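Long-range contacts in methanogen homoaconitase small subunit (Methanocaldococcus jannaschii, PDB 2PKP), which serves as the small subunit of an enzyme that dehydrates (R)-homocitrate to cis-homoaconitate and hydrates this to homoisocitrate: residues G5-F10 with D108-G113; K47-G52 with K75-K80; V54-E59 with A81-S86; A70-K75 with I96-I101. All coordinates share one frame; numbering follows the deposited sequence.

From the N terminus, strand 2-9 meets the loop 108-113 in contact 1, closing a loop of almost a hundred residues within which the other three contacts are nested. Contact 2 joins the chain leaving helix 45-48 to the turn after helix 68-75. Contact 3 pairs the parallel strands 54-57 and 81-84 that follow these two pieces, and contact 4 sets helix 68-75 against the end of helix 89-98. These three close shorter loops, with 22, 21 and 20 residues between their segments, and cross one another along the chain, as expected where strands and crossover helices alternate. Ala7 packs on Val56, tying contact 1 to contact 3, whereas Ile79 and Ile74 bring contacts 2 and 4 against Ile55.

Contact 1: residues G5-F10 with D108-G113; sequences GRAHKF and DEIKDG
Strand 2-9 of the mixed sheet is flanked here by the loop that leads into its antiparallel neighbour, strand 115-119, with Ala7 and Lys9 meeting Ile110, Asp112 and Gly113. Ala7 O accepts the N-H of Gly113 at 2.8 Å, the bond being fairly straight (159° at the hydrogen). Two residues further along the strand, the loop offers a side chain in place of backbone: Asp112 OD1 receives Lys9 N at 2.9 Å through its anti lone pair. Asp112 CG stands anti to its own backbone N (chi1 -173°), on the strand side, from where OD1 meets Lys9 N. The Lys9 chain runs extended beside Lys111 and ends with NZ 2.7 Å from Ile110 O, nearly along the C=O axis. A water 2.6 Å from Lys9 NZ links the ammonium to Asp108 OD1, and Thr107 O is a further acceptor, so several oxygens hold it. Asp108 OD1 also forms a salt bridge with Lys85. On the buried side, Ala7 CB rests 4.0 Å from Ile110 CG2. Gly113 has a positive phi (86°) that favours glycine. Ala7 and Ile110 both pack against Val56 of strand 54-57 and Val116 of strand 115-119.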
loop_
_atom_site.group_PDB
_atom_site.type_symbol
_atom_site.label_atom_id
_atom_site.label_comp_id
_atom_site.label_asym_id
_atom_site.label_seq_id
_atom_site.Cartn_x
_atom_site.Cartn_y
_atom_site.Cartn_z
ATOM N N GLY A 5 1.764 10.808 1.553
ATOM C CA GLY A 5 3.208 10.659 1.524
ATOM C C GLY A 5 3.909 11.897 1.003
ATOM O O GLY A 5 3.276 12.929 0.771
ATOM N N ARG A 6 5.220 11.797 0.815
ATOM C CA ARG A 6 5.993 12.920 0.322
ATOM C C ARG A 6 5.917 12.998 -1.202
ATOM O O ARG A 6 5.995 11.983 -1.895
ATOM C CB ARG A 6 7.456 12.807 0.775
ATOM C CG ARG A 6 8.298 14.035 0.431
ATOM C CD ARG A 6 9.734 13.906 0.937
ATOM N NE ARG A 6 9.798 13.812 2.395
ATOM C CZ ARG A 6 9.369 14.757 3.229
ATOM N NH1 ARG A 6 8.845 15.881 2.756
ATOM N NH2 ARG A 6 9.455 14.574 4.541
ATOM N N ALA A 7 5.767 14.214 -1.708
ATOM C CA ALA A 7 5.670 14.447 -3.139
ATOM C C ALA A 7 7.040 14.648 -3.788
ATOM O O ALA A 7 7.884 15.364 -3.261
ATOM C CB ALA A 7 4.800 15.671 -3.394
ATOM N N HIS A 8 7.260 14.002 -4.928
ATOM C CA HIS A 8 8.514 14.165 -5.657
ATOM C C HIS A 8 8.062 14.799 -6.959
ATOM O O HIS A 8 7.442 14.146 -7.799
ATOM C CB HIS A 8 9.192 12.815 -5.895
ATOM C CG HIS A 8 9.641 12.144 -4.633
ATOM N ND1 HIS A 8 8.826 11.301 -3.904
ATOM C CD2 HIS A 8 10.803 12.230 -3.945
ATOM C CE1 HIS A 8 9.470 10.897 -2.825
ATOM N NE2 HIS A 8 10.670 11.446 -2.823
ATOM N N LYS A 9 8.355 16.087 -7.101
ATOM C CA LYS A 9 7.913 16.846 -8.256
ATOM C C LYS A 9 8.828 16.904 -9.475
ATOM O O LYS A 9 10.029 17.141 -9.366
ATOM C CB LYS A 9 7.558 18.272 -7.832
ATOM C CG LYS A 9 6.979 19.067 -8.978
ATOM C CD LYS A 9 6.347 20.367 -8.554
ATOM C CE LYS A 9 5.491 20.913 -9.703
ATOM N NZ LYS A 9 4.785 22.155 -9.338
ATOM N N PHE A 10 8.217 16.711 -10.636
ATOM C CA PHE A 10 8.903 16.738 -11.920
ATOM C C PHE A 10 8.127 17.672 -12.854
ATOM O O PHE A 10 6.993 18.061 -12.546
ATOM C CB PHE A 10 8.952 15.325 -12.496
ATOM C CG PHE A 10 9.704 14.353 -11.634
ATOM C CD1 PHE A 10 11.065 14.134 -11.830
ATOM C CD2 PHE A 10 9.056 13.668 -10.611
ATOM C CE1 PHE A 10 11.773 13.243 -11.020
ATOM C CE2 PHE A 10 9.753 12.774 -9.792
ATOM C CZ PHE A 10 11.112 12.560 -9.997
ATOM N N ASP A 108 0.742 22.613 -10.370
ATOM C CA ASP A 108 1.526 23.822 -10.110
ATOM C C ASP A 108 1.308 24.161 -8.623
ATOM O O ASP A 108 2.097 24.879 -8.014
ATOM C CB ASP A 108 1.053 25.009 -10.968
ATOM C CG ASP A 108 1.365 24.838 -12.451
ATOM O OD1 ASP A 108 2.269 24.050 -12.802
ATOM O OD2 ASP A 108 0.706 25.516 -13.271
ATOM N N GLU A 109 0.233 23.622 -8.049
ATOM C CA GLU A 109 -0.109 23.864 -6.651
ATOM C C GLU A 109 0.733 23.029 -5.699
ATOM O O GLU A 109 0.686 23.229 -4.485
ATOM C CB GLU A 109 -1.589 23.545 -6.397
ATOM C CG GLU A 109 -2.585 24.382 -7.195
ATOM C CD GLU A 109 -2.638 25.846 -6.762
ATOM O OE1 GLU A 109 -2.032 26.196 -5.732
ATOM O OE2 GLU A 109 -3.305 26.647 -7.451
ATOM N N ILE A 110 1.495 22.091 -6.247
ATOM C CA ILE A 110 2.323 21.211 -5.433
ATOM C C ILE A 110 3.816 21.417 -5.672
ATOM O O ILE A 110 4.266 21.501 -6.818
ATOM C CB ILE A 110 1.974 19.733 -5.707
ATOM C CG1 ILE A 110 0.467 19.511 -5.510
ATOM C CG2 ILE A 110 2.781 18.830 -4.783
ATOM C CD1 ILE A 110 -0.025 18.141 -5.972
ATOM N N LYS A 111 4.574 21.489 -4.583
ATOM C CA LYS A 111 6.015 21.687 -4.659
ATOM C C LYS A 111 6.732 20.427 -4.225
ATOM O O LYS A 111 6.184 19.624 -3.472
ATOM C CB LYS A 111 6.445 22.848 -3.759
ATOM C CG LYS A 111 5.872 24.194 -4.160
ATOM C CD LYS A 111 6.376 24.609 -5.533
ATOM C CE LYS A 111 5.896 26.011 -5.901
ATOM N NZ LYS A 111 6.491 26.483 -7.192
ATOM N N ASP A 112 7.964 20.261 -4.696
ATOM C CA ASP A 112 8.752 19.092 -4.344
ATOM C C ASP A 112 8.903 19.061 -2.832
ATOM O O ASP A 112 9.118 20.100 -2.208
ATOM C CB ASP A 112 10.133 19.157 -5.000
ATOM C CG ASP A 112 10.922 17.885 -4.807
ATOM O OD1 ASP A 112 10.452 16.820 -5.258
ATOM O OD2 ASP A 112 12.013 17.944 -4.198
ATOM N N GLY A 113 8.765 17.876 -2.245
ATOM C CA GLY A 113 8.894 17.751 -0.805
ATOM C C GLY A 113 7.626 18.021 -0.010
ATOM O O GLY A 113 7.614 17.834 1.209
HETATM O O HOH W 1 11.142 15.328 -2.124
HETATM O O HOH W 2 4.410 23.468 -11.542
HETATM O O HOH W 3 4.821 25.370 -9.067
#

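Contact 2: residues K47-G52 with K75-K80; sequences KKVKEG and KYCGIK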
loop_
_atom_site.group_PDB
_atom_site.type_symbol
_atom_site.label_atom_id
_atom_site.label_comp_id
_atom_site.label_asym_id
_atom_site.label_seq_id
_atom_site.Cartn_x
_atom_site.Cartn_y
_atom_site.Cartn_z
ATOM N N LYS A 47 17.101 6.538 -4.458
ATOM C CA LYS A 47 17.652 6.607 -3.106
ATOM C C LYS A 47 16.866 7.523 -2.163
ATOM O O LYS A 47 17.053 7.467 -0.947
ATOM C CB LYS A 47 19.112 7.073 -3.164
ATOM C CG LYS A 47 20.000 6.243 -4.089
ATOM C CD LYS A 47 20.125 4.800 -3.616
ATOM C CE LYS A 47 20.996 3.986 -4.562
ATOM N NZ LYS A 47 21.276 2.617 -4.037
ATOM N N LYS A 48 15.997 8.364 -2.720
ATOM C CA LYS A 48 15.197 9.291 -1.917
ATOM C C LYS A 48 13.775 8.794 -1.661
ATOM O O LYS A 48 13.211 9.024 -0.590
ATOM C CB LYS A 48 15.084 10.655 -2.608
ATOM C CG LYS A 48 16.382 11.389 -2.876
ATOM C CD LYS A 48 16.104 12.626 -3.726
ATOM C CE LYS A 48 17.368 13.432 -4.004
ATOM N NZ LYS A 48 17.115 14.558 -4.953
ATOM N N VAL A 49 13.194 8.127 -2.654
ATOM C CA VAL A 49 11.823 7.641 -2.555
ATOM C C VAL A 49 11.583 6.629 -1.437
ATOM O O VAL A 49 12.436 5.794 -1.136
ATOM C CB VAL A 49 11.358 7.020 -3.896
ATOM C CG1 VAL A 49 12.158 5.763 -4.198
ATOM C CG2 VAL A 49 9.874 6.710 -3.840
ATOM N N LYS A 50 10.407 6.720 -0.824
ATOM C CA LYS A 50 10.020 5.808 0.246
ATOM C C LYS A 50 8.650 5.231 -0.066
ATOM O O LYS A 50 7.810 5.897 -0.678
ATOM C CB LYS A 50 9.952 6.540 1.590
ATOM C CG LYS A 50 11.253 7.182 2.036
ATOM C CD LYS A 50 12.353 6.154 2.250
ATOM C CE LYS A 50 13.646 6.834 2.685
ATOM N NZ LYS A 50 14.761 5.862 2.835
ATOM N N GLU A 51 8.427 3.990 0.349
ATOM C CA GLU A 51 7.139 3.343 0.130
ATOM C C GLU A 51 6.062 4.287 0.655
ATOM O O GLU A 51 6.171 4.802 1.769
ATOM C CB GLU A 51 7.077 2.021 0.895
ATOM C CG GLU A 51 5.827 1.205 0.625
ATOM C CD GLU A 51 5.702 0.001 1.548
ATOM O OE1 GLU A 51 6.727 -0.420 2.129
ATOM O OE2 GLU A 51 4.580 -0.529 1.685
ATOM N N GLY A 52 5.037 4.534 -0.152
ATOM C CA GLY A 52 3.972 5.423 0.273
ATOM C C GLY A 52 4.077 6.814 -0.324
ATOM O O GLY A 52 3.139 7.603 -0.236
ATOM N N LYS A 75 5.415 1.473 -9.562
ATOM C CA LYS A 75 4.687 0.640 -8.611
ATOM C C LYS A 75 5.606 -0.109 -7.649
ATOM O O LYS A 75 5.309 -0.213 -6.453
ATOM C CB LYS A 75 3.798 -0.355 -9.363
ATOM C CG LYS A 75 2.998 -1.303 -8.473
ATOM C CD LYS A 75 2.225 -2.311 -9.333
ATOM C CE LYS A 75 1.359 -3.264 -8.507
ATOM N NZ LYS A 75 2.158 -4.176 -7.640
ATOM N N TYR A 76 6.726 -0.620 -8.149
ATOM C CA TYR A 76 7.626 -1.356 -7.273
ATOM C C TYR A 76 8.551 -0.522 -6.391
ATOM O O TYR A 76 9.436 -1.061 -5.722
ATOM C CB TYR A 76 8.409 -2.404 -8.070
ATOM C CG TYR A 76 7.574 -3.645 -8.300
ATOM C CD1 TYR A 76 6.525 -3.640 -9.221
ATOM C CD2 TYR A 76 7.775 -4.794 -7.535
ATOM C CE1 TYR A 76 5.696 -4.744 -9.371
ATOM C CE2 TYR A 76 6.948 -5.905 -7.675
ATOM C CZ TYR A 76 5.910 -5.871 -8.594
ATOM O OH TYR A 76 5.075 -6.954 -8.729
ATOM N N CYS A 77 8.331 0.790 -6.383
ATOM C CA CYS A 77 9.087 1.696 -5.520
ATOM C C CYS A 77 8.187 1.919 -4.314
ATOM O O CYS A 77 8.553 2.611 -3.364
ATOM C CB CYS A 77 9.341 3.046 -6.198
ATOM S SG CYS A 77 10.821 3.126 -7.210
ATOM N N GLY A 78 6.999 1.328 -4.364
ATOM C CA GLY A 78 6.053 1.490 -3.278
ATOM C C GLY A 78 5.175 2.707 -3.506
ATOM O O GLY A 78 4.535 3.199 -2.580
ATOM N N ILE A 79 5.151 3.197 -4.744
ATOM C CA ILE A 79 4.340 4.356 -5.106
ATOM C C ILE A 79 2.979 3.891 -5.616
ATOM O O ILE A 79 2.886 3.179 -6.613
ATOM C CB ILE A 79 5.054 5.192 -6.184
ATOM C CG1 ILE A 79 6.345 5.768 -5.594
ATOM C CG2 ILE A 79 4.135 6.300 -6.699
ATOM C CD1 ILE A 79 7.222 6.485 -6.597
ATOM N N LYS A 80 1.924 4.302 -4.921
ATOM C CA LYS A 80 0.563 3.913 -5.271
ATOM C C LYS A 80 -0.138 4.861 -6.236
ATOM O O LYS A 80 -1.110 4.479 -6.884
ATOM C CB LYS A 80 -0.278 3.777 -3.995
ATOM C CG LYS A 80 -1.730 3.376 -4.227
ATOM C CD LYS A 80 -1.843 1.986 -4.828
ATOM C CE LYS A 80 -3.296 1.543 -4.923
ATOM N NZ LYS A 80 -3.414 0.147 -5.432
#
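The backbones come closest at Glu51 and Gly78, where Gly52 N donates to Gly78 O at 2.8 Å, an almost straight bond (166° at the hydrogen) whose donor sits above the carbonyl plane. Gly78 closes a type I beta turn that begins at Lys75 as helix 68-75 ends, its own N bonding back to Lys75 O. A side chain at Gly78 would run into Glu51 CA, and its positive phi also calls for glycine. Gly52 likewise adopts a glycine conformation, and the contact therefore has a glycine at each end of its cross-bond.

Beside this backbone join lies a small apolar patch carried by Val49, Cys77 and Ile79. Val49 CG2, anti to the backbone N, touches Ile79 CD1 at 3.8 Å, the two side chains crossing obliquely. The other methyl of Val49, CG1, lies in the position between N and the carbonyl carbon (chi1 66°) and faces Cys77 SG at 4.2 Å. The far end of Ile79 continues inward, its CD1 packing on Ile55 CG1. Glu51 contributes its CG, 3.9 Å from Gly78 CA. The same residue packs on Met1 of the second subunit, and its OE2 makes a weak, long ion pair with Lys80 NZ of that subunit.

The contact joins the chain entering strand 54-57 to the helix-to-strand connection entering strand 81-84, at the N-terminal ends of both parallel strands of the beta-alpha-beta unit formed by strand 54-57, helix 68-75 and strand 81-84.

Contact 3: residues V54-E59 with A81-S86; sequences VIVAGE and AVIAKS
Ser86 OG donates to Glu59 OE1 at 2.6 Å, meeting the oxygen nearly along its C-O bond. The same hydroxyl is also bonded to Asn60 N, and two groups therefore fix it. Ser86 OG occupies the position between its backbone N and carbonyl carbon (chi1 62°), while the Glu59 chain bends at chi2 and passes the aliphatic part of Lys85 at about a right angle, CG lying 4.0 Å from Lys85 CD. Lys85 NZ itself goes to Asp108 in a salt bridge. An alanine at Glu59 would probably leave the Ser86 hydroxyl without its carboxylate partner and open a gap beside the Lys85 chain.

Toward the start of the segments the pairing is regular: Ile55 O accepts Ile83 N at 2.8 Å and Ile83 O accepts Ala57 N at 2.7 Å. Further on, Lys85 N reaches Gly58 O at 3.1 Å from well above the carbonyl plane. On one face, Ile55 and Val82 lie side by side and pack against Ile74 of helix 68-75. On the other, Val54 CG1 touches Ile83 CG1 at 3.8 Å, and Ile83 continues to Ile118 of strand 115-119. Two adjacent parallel strands joined through a helix that packs on one face form the classic beta-alpha-beta crossover.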
loop_
_atom_site.group_PDB
_atom_site.type_symbol
_atom_site.label_atom_id
_atom_site.label_comp_id
_atom_site.label_asym_id
_atom_site.label_seq_id
_atom_site.Cartn_x
_atom_site.Cartn_y
_atom_site.Cartn_z
ATOM N N VAL A 54 4.612 9.773 -3.377
ATOM C CA VAL A 54 3.853 10.070 -4.579
ATOM C C VAL A 54 4.671 10.871 -5.585
ATOM O O VAL A 54 5.391 11.797 -5.217
ATOM C CB VAL A 54 2.575 10.882 -4.207
ATOM C CG1 VAL A 54 1.772 11.221 -5.446
ATOM C CG2 VAL A 54 1.731 10.084 -3.216
ATOM N N ILE A 55 4.561 10.502 -6.854
ATOM C CA ILE A 55 5.258 11.224 -7.907
ATOM C C ILE A 55 4.274 12.273 -8.388
ATOM O O ILE A 55 3.100 11.978 -8.607
ATOM C CB ILE A 55 5.624 10.318 -9.101
ATOM C CG1 ILE A 55 6.754 9.359 -8.711
ATOM C CG2 ILE A 55 6.032 11.185 -10.291
ATOM C CD1 ILE A 55 7.081 8.342 -9.781
ATOM N N VAL A 56 4.753 13.498 -8.530
ATOM C CA VAL A 56 3.922 14.601 -8.986
ATOM C C VAL A 56 4.589 15.186 -10.231
ATOM O O VAL A 56 5.789 15.468 -10.223
ATOM C CB VAL A 56 3.795 15.661 -7.867
ATOM C CG1 VAL A 56 2.972 16.853 -8.348
ATOM C CG2 VAL A 56 3.149 15.020 -6.635
ATOM N N ALA A 57 3.828 15.346 -11.311
ATOM C CA ALA A 57 4.409 15.872 -12.542
ATOM C C ALA A 57 3.517 16.846 -13.292
ATOM O O ALA A 57 2.365 17.090 -12.914
ATOM C CB ALA A 57 4.799 14.723 -13.460
ATOM N N GLY A 58 4.067 17.394 -14.369
ATOM C CA GLY A 58 3.339 18.348 -15.180
ATOM C C GLY A 58 2.499 17.692 -16.254
ATOM O O GLY A 58 1.826 16.690 -16.016
ATOM N N GLU A 59 2.554 18.251 -17.456
ATOM C CA GLU A 59 1.776 17.734 -18.573
ATOM C C GLU A 59 2.384 16.505 -19.227
ATOM O O GLU A 59 3.597 16.291 -19.188
ATOM C CB GLU A 59 1.617 18.823 -19.646
ATOM C CG GLU A 59 0.940 20.084 -19.160
ATOM C CD GLU A 59 -0.567 19.947 -19.110
ATOM O OE1 GLU A 59 -1.061 18.804 -19.035
ATOM O OE2 GLU A 59 -1.263 20.983 -19.133
ATOM N N ALA A 81 0.345 6.094 -6.332
ATOM C CA ALA A 81 -0.283 7.057 -7.223
ATOM C C ALA A 81 0.671 8.072 -7.828
ATOM O O ALA A 81 1.731 8.371 -7.281
ATOM C CB ALA A 81 -1.408 7.795 -6.481
ATOM N N VAL A 82 0.264 8.602 -8.972
ATOM C CA VAL A 82 1.029 9.616 -9.670
ATOM C C VAL A 82 0.047 10.738 -9.923
ATOM O O VAL A 82 -1.047 10.506 -10.437
ATOM C CB VAL A 82 1.551 9.102 -11.029
ATOM C CG1 VAL A 82 2.256 10.214 -11.773
ATOM C CG2 VAL A 82 2.488 7.937 -10.808
ATOM N N ILE A 83 0.424 11.948 -9.543
ATOM C CA ILE A 83 -0.436 13.098 -9.764
ATOM C C ILE A 83 0.175 13.920 -10.892
ATOM O O ILE A 83 1.347 14.288 -10.825
ATOM C CB ILE A 83 -0.529 13.981 -8.499
ATOM C CG1 ILE A 83 -0.963 13.135 -7.299
ATOM C CG2 ILE A 83 -1.531 15.111 -8.724
ATOM C CD1 ILE A 83 -0.918 13.901 -5.967
ATOM N N ALA A 84 -0.606 14.201 -11.927
ATOM C CA ALA A 84 -0.100 14.992 -13.047
ATOM C C ALA A 84 -1.204 15.860 -13.645
ATOM O O ALA A 84 -2.388 15.656 -13.357
ATOM C CB ALA A 84 0.483 14.066 -14.125
ATOM N N LYS A 85 -0.810 16.833 -14.468
ATOM C CA LYS A 85 -1.777 17.707 -15.126
ATOM C C LYS A 85 -2.464 16.902 -16.222
ATOM O O LYS A 85 -3.642 17.098 -16.502
ATOM C CB LYS A 85 -1.087 18.930 -15.734
ATOM C CG LYS A 85 -0.527 19.906 -14.717
ATOM C CD LYS A 85 0.017 21.149 -15.413
ATOM C CE LYS A 85 0.609 22.134 -14.427
ATOM N NZ LYS A 85 1.142 23.339 -15.120
ATOM N N SER A 86 -1.708 16.003 -16.847
ATOM C CA SER A 86 -2.243 15.128 -17.886
ATOM C C SER A 86 -1.327 13.916 -18.052
ATOM O O SER A 86 -0.142 13.966 -17.712
ATOM C CB SER A 86 -2.405 15.873 -19.219
ATOM O OG SER A 86 -1.167 16.342 -19.717
#

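Contact 4: residues A70-K75 with I96-I101; sequences AVIAIK and INVGLI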
loop_
_atom_site.group_PDB
_atom_site.type_symbol
_atom_site.label_atom_id
_atom_site.label_comp_id
_atom_site.label_asym_id
_atom_site.label_seq_id
_atom_site.Cartn_x
_atom_site.Cartn_y
_atom_site.Cartn_z
ATOM N N ALA A 70 7.670 0.889 -17.307
ATOM C CA ALA A 70 7.635 2.214 -16.705
ATOM C C ALA A 70 6.700 2.242 -15.494
ATOM O O ALA A 70 7.062 2.758 -14.436
ATOM C CB ALA A 70 7.193 3.241 -17.730
ATOM N N VAL A 71 5.500 1.683 -15.649
ATOM C CA VAL A 71 4.537 1.668 -14.556
ATOM C C VAL A 71 4.948 0.675 -13.487
ATOM O O VAL A 71 4.639 0.859 -12.315
ATOM C CB VAL A 71 3.098 1.329 -15.048
ATOM C CG1 VAL A 71 2.658 2.352 -16.080
ATOM C CG2 VAL A 71 3.041 -0.070 -15.617
ATOM N N ILE A 72 5.644 -0.383 -13.894
ATOM C CA ILE A 72 6.108 -1.389 -12.947
ATOM C C ILE A 72 7.255 -0.817 -12.108
ATOM O O ILE A 72 7.393 -1.143 -10.932
ATOM C CB ILE A 72 6.574 -2.674 -13.684
ATOM C CG1 ILE A 72 5.354 -3.385 -14.284
ATOM C CG2 ILE A 72 7.323 -3.601 -12.728
ATOM C CD1 ILE A 72 5.690 -4.658 -15.044
ATOM N N ALA A 73 8.061 0.046 -12.721
ATOM C CA ALA A 73 9.186 0.679 -12.038
ATOM C C ALA A 73 8.661 1.588 -10.939
ATOM O O ALA A 73 9.216 1.643 -9.844
ATOM C CB ALA A 73 10.014 1.488 -13.029
ATOM N N ILE A 74 7.584 2.306 -11.240
ATOM C CA ILE A 74 6.969 3.204 -10.273
ATOM C C ILE A 74 6.291 2.393 -9.164
ATOM O O ILE A 74 6.569 2.583 -7.976
ATOM C CB ILE A 74 5.918 4.110 -10.963
ATOM C CG1 ILE A 74 6.611 4.997 -12.006
ATOM C CG2 ILE A 74 5.195 4.966 -9.923
ATOM C CD1 ILE A 74 5.656 5.786 -12.893
ATOM N N LYS A 75 5.415 1.473 -9.562
ATOM C CA LYS A 75 4.687 0.640 -8.611
ATOM C C LYS A 75 5.606 -0.109 -7.649
ATOM O O LYS A 75 5.309 -0.213 -6.453
ATOM C CB LYS A 75 3.798 -0.355 -9.363
ATOM C CG LYS A 75 2.998 -1.303 -8.473
ATOM C CD LYS A 75 2.225 -2.311 -9.333
ATOM C CE LYS A 75 1.359 -3.264 -8.507
ATOM N NZ LYS A 75 2.158 -4.176 -7.640
ATOM N N ILE A 96 -3.363 1.789 -14.947
ATOM C CA ILE A 96 -4.611 1.192 -14.477
ATOM C C ILE A 96 -4.464 -0.326 -14.372
ATOM O O ILE A 96 -4.823 -0.935 -13.363
ATOM C CB ILE A 96 -5.782 1.480 -15.451
ATOM C CG1 ILE A 96 -6.046 2.986 -15.543
ATOM C CG2 ILE A 96 -7.033 0.734 -14.994
ATOM C CD1 ILE A 96 -6.511 3.616 -14.249
ATOM N N ASN A 97 -3.921 -0.933 -15.420
ATOM C CA ASN A 97 -3.764 -2.380 -15.452
ATOM C C ASN A 97 -2.813 -3.015 -14.440
ATOM O O ASN A 97 -2.898 -4.218 -14.208
ATOM C CB ASN A 97 -3.420 -2.829 -16.872
ATOM C CG ASN A 97 -4.580 -2.618 -17.836
ATOM O OD1 ASN A 97 -5.747 -2.701 -17.444
ATOM N ND2 ASN A 97 -4.268 -2.360 -19.098
ATOM N N VAL A 98 -1.915 -2.232 -13.840
ATOM C CA VAL A 98 -1.011 -2.780 -12.824
ATOM C C VAL A 98 -1.402 -2.289 -11.437
ATOM O O VAL A 98 -0.737 -2.598 -10.452
ATOM C CB VAL A 98 0.478 -2.399 -13.053
ATOM C CG1 VAL A 98 0.971 -2.970 -14.382
ATOM C CG2 VAL A 98 0.653 -0.891 -12.993
ATOM N N GLY A 99 -2.481 -1.516 -11.360
ATOM C CA GLY A 99 -2.925 -1.013 -10.068
ATOM C C GLY A 99 -2.293 0.299 -9.623
ATOM O O GLY A 99 -2.369 0.662 -8.449
ATOM N N LEU A 100 -1.656 1.009 -10.549
ATOM C CA LEU A 100 -1.031 2.296 -10.230
ATOM C C LEU A 100 -2.076 3.363 -10.533
ATOM O O LEU A 100 -2.566 3.452 -11.656
ATOM C CB LEU A 100 0.216 2.511 -11.099
ATOM C CG LEU A 100 0.998 3.815 -10.925
ATOM C CD1 LEU A 100 1.474 3.948 -9.482
ATOM C CD2 LEU A 100 2.182 3.832 -11.894
ATOM N N ILE A 101 -2.408 4.179 -9.539
ATOM C CA ILE A 101 -3.441 5.200 -9.709
ATOM C C ILE A 101 -3.016 6.532 -10.325
ATOM O O ILE A 101 -2.231 7.285 -9.749
ATOM C CB ILE A 101 -4.127 5.507 -8.359
ATOM C CG1 ILE A 101 -4.655 4.211 -7.741
ATOM C CG2 ILE A 101 -5.279 6.490 -8.570
ATOM C CD1 ILE A 101 -5.045 4.346 -6.274
#
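The flat group met in this contact is the peptide carbonyl of Val98, approached at its oxygen by the Lys75 chain, with CE 2.9 Å and CD 3.2 Å from Val98 O. Both approaches are by carbon atoms, and no hydrogen bond crosses between the segments; the first distance is unusually short for a carbon and an oxygen, and its exact value is doubtful. Lys75 CG stands anti to its backbone N (chi1 179°), and the chain continues extended, bending only at its last torsion. On the way its CD lies 4.1 Å from Val98 CB. An alanine at Lys75 would be likely to uncover the carbonyl and the flank of Val98, leaving a gap where the methylene chain had lain.

Helices 68-75 and 89-98 are successive crossover helices, one before and one after strand 81-84, and here the C-terminal part of the first meets the end of the second and the residues just after it. That end is a Schellman motif: Gly99 leaves the helix with a positive phi, which favours glycine, and sends the chain into strand 101-104. Gly99 O also accepts a bond from Lys80.

The remaining contacts are aliphatic. Val71 CG2 touches Val98 CG2 at 3.6 Å, the two side chains lying at a slant to each other. Leu100, just past the glycine, meets Ile74 at about a right angle: its CD2 lies 3.8 Å from Ile74 CG2, and the same methyl reaches Val71 CB. Phe91 of helix 89-98 packs against both Val71 and Ile74.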